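Local coordinates for uncharacterized protein (Nostoc punctiforme, PDB 2QDR) that is of unknown function but belongs to the cupin clan, with a double-stranded beta-helix fold, and is a putative dioxygenase, at residues F228-M234 against T269-T275. Numbering follows the deposited sequence.
Sequences FDNKYQM and TLPRHIT
Segments 228-234 and 269-275 run antiparallel, paired at both ends and separated by short loops. F228 and T275 form a hydrogen-bonded pair (F228 N to T275 O 2.9 Å, T275 N to F228 O 3.1 Å), D229 and I274 a non-hydrogen-bonded one with CA atoms 4.6 Å apart; N230 N then reaches H273 O at 3.1 Å. K231 turns the chain with positive phi (76/-40), and pairing resumes one residue out of step at M234 and L270 (M234 N to L270 O and L270 N to M234 O, both 2.8 Å). A water bridges the gap, 2.7 Å from Y232 O and 2.6 Å from P271 O. Strand 248-251 also pairs with 268-275, consistent with a cupin double-stranded beta-helix. D229, chi1 t, closes an Asx turn (K231 N to OD1 3.1 Å), and the same OD1 forms a salt bridge with NE of extended R272 at 3.0 Å. On the face of F228 and T275, the F228 ring edge meets H273 (CE2 to CB 3.8 Å), whose NE2 is covalently linked to an unidentified group, probably from the crystallisation liquor.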
# COMPACT_ATOMS: atom_id res chain seq x y z
N PHE A 228 14.53 -22.77 3.50
CA PHE A 228 13.11 -22.89 3.78
C PHE A 228 12.86 -23.89 4.90
O PHE A 228 13.54 -24.91 4.98
CB PHE A 228 12.35 -23.32 2.51
CG PHE A 228 10.86 -23.55 2.69
CD1 PHE A 228 9.98 -22.48 2.74
CD2 PHE A 228 10.34 -24.84 2.78
CE1 PHE A 228 8.61 -22.69 2.89
CE2 PHE A 228 8.97 -25.07 2.94
CZ PHE A 228 8.10 -24.00 2.99
N ASP A 229 11.88 -23.58 5.75
CA ASP A 229 11.47 -24.43 6.85
C ASP A 229 10.04 -24.05 7.26
O ASP A 229 9.84 -23.05 7.94
CB ASP A 229 12.46 -24.29 8.02
CG ASP A 229 12.18 -25.27 9.16
OD1 ASP A 229 11.21 -26.04 9.08
OD2 ASP A 229 12.96 -25.27 10.13
N ASN A 230 9.05 -24.86 6.88
CA ASN A 230 7.63 -24.56 7.23
C ASN A 230 7.30 -24.75 8.72
O ASN A 230 6.17 -24.50 9.13
CB ASN A 230 6.62 -25.31 6.33
CG ASN A 230 6.63 -26.80 6.52
OD1 ASN A 230 7.29 -27.34 7.42
ND2 ASN A 230 5.92 -27.49 5.66
N LYS A 231 8.23 -25.34 9.48
CA LYS A 231 8.14 -25.51 10.96
C LYS A 231 7.22 -26.57 11.52
O LYS A 231 7.61 -27.23 12.47
CB LYS A 231 7.86 -24.12 11.63
CG LYS A 231 8.99 -23.12 11.32
CD LYS A 231 8.55 -21.66 11.31
CE LYS A 231 9.65 -20.79 10.67
NZ LYS A 231 9.22 -19.39 10.44
N TYR A 232 6.03 -26.75 10.94
CA TYR A 232 5.06 -27.70 11.47
C TYR A 232 4.56 -28.68 10.41
O TYR A 232 4.93 -28.59 9.25
CB TYR A 232 3.87 -26.90 12.01
CG TYR A 232 4.25 -25.57 12.62
CD1 TYR A 232 4.94 -25.49 13.82
CD2 TYR A 232 3.89 -24.37 11.99
CE1 TYR A 232 5.29 -24.26 14.37
CE2 TYR A 232 4.23 -23.14 12.54
CZ TYR A 232 4.93 -23.09 13.73
OH TYR A 232 5.26 -21.86 14.27
N GLN A 233 3.73 -29.62 10.84
CA GLN A 233 3.13 -30.57 9.92
C GLN A 233 1.92 -29.85 9.34
O GLN A 233 1.55 -28.78 9.84
CB GLN A 233 2.69 -31.87 10.61
CG GLN A 233 3.83 -32.60 11.31
CD GLN A 233 3.40 -33.92 11.92
OE1 GLN A 233 2.66 -34.70 11.32
NE2 GLN A 233 3.92 -34.20 13.11
N MSE A 234 1.31 -30.42 8.31
CA MSE A 234 0.13 -29.82 7.67
C MSE A 234 -0.99 -30.80 7.35
O MSE A 234 -0.81 -31.74 6.58
CB MSE A 234 0.50 -29.14 6.37
CG MSE A 234 1.40 -27.93 6.51
SE MSE A 234 1.80 -27.34 4.69
CE MSE A 234 3.09 -26.14 5.03
N THR A 269 -1.71 -35.95 6.39
CA THR A 269 -0.97 -35.16 7.36
C THR A 269 0.48 -35.10 6.89
O THR A 269 1.27 -36.00 7.18
CB THR A 269 -1.11 -35.75 8.77
OG1 THR A 269 -2.50 -35.83 9.09
CG2 THR A 269 -0.38 -34.88 9.80
N LEU A 270 0.81 -34.03 6.16
CA LEU A 270 2.16 -33.88 5.61
C LEU A 270 3.20 -33.47 6.64
O LEU A 270 2.98 -32.50 7.38
CB LEU A 270 2.18 -32.89 4.43
CG LEU A 270 1.70 -33.45 3.09
CD1 LEU A 270 2.74 -34.40 2.45
CD2 LEU A 270 0.33 -34.16 3.17
N PRO A 271 4.35 -34.19 6.70
CA PRO A 271 5.40 -33.81 7.65
C PRO A 271 6.03 -32.45 7.36
O PRO A 271 5.71 -31.81 6.37
CB PRO A 271 6.47 -34.90 7.45
CG PRO A 271 5.77 -36.04 6.79
CD PRO A 271 4.72 -35.42 5.96
N ARG A 272 6.94 -32.06 8.23
CA ARG A 272 7.64 -30.79 8.12
C ARG A 272 8.47 -30.77 6.84
O ARG A 272 9.05 -31.78 6.48
CB ARG A 272 8.55 -30.64 9.33
CG ARG A 272 9.27 -29.33 9.50
CD ARG A 272 10.11 -29.41 10.78
NE ARG A 272 10.57 -28.10 11.23
CZ ARG A 272 11.28 -27.85 12.34
NH1 ARG A 272 11.68 -28.81 13.15
NH2 ARG A 272 11.60 -26.59 12.62
N HIS A 273 8.48 -29.62 6.16
CA HIS A 273 9.22 -29.41 4.92
C HIS A 273 10.45 -28.57 5.17
O HIS A 273 10.34 -27.49 5.75
CB HIS A 273 8.39 -28.65 3.90
CG HIS A 273 7.26 -29.43 3.30
ND1 HIS A 273 6.18 -29.88 4.02
CD2 HIS A 273 7.01 -29.76 2.01
CE1 HIS A 273 5.33 -30.50 3.21
NE2 HIS A 273 5.81 -30.43 1.98
N ILE A 274 11.62 -29.07 4.76
CA ILE A 274 12.87 -28.33 4.93
C ILE A 274 13.73 -28.49 3.68
O ILE A 274 13.79 -29.56 3.09
CB ILE A 274 13.69 -28.77 6.19
CG1 ILE A 274 12.81 -28.84 7.46
CG2 ILE A 274 14.91 -27.83 6.40
CD1 ILE A 274 13.53 -29.23 8.77
N THR A 275 14.37 -27.39 3.26
CA THR A 275 15.28 -27.38 2.10
C THR A 275 16.23 -26.19 2.17
O THR A 275 15.80 -25.05 2.23
CB THR A 275 14.55 -27.41 0.74
OG1 THR A 275 15.50 -27.16 -0.30
CG2 THR A 275 13.44 -26.38 0.63
O HOH W 1 4.38 -29.60 6.82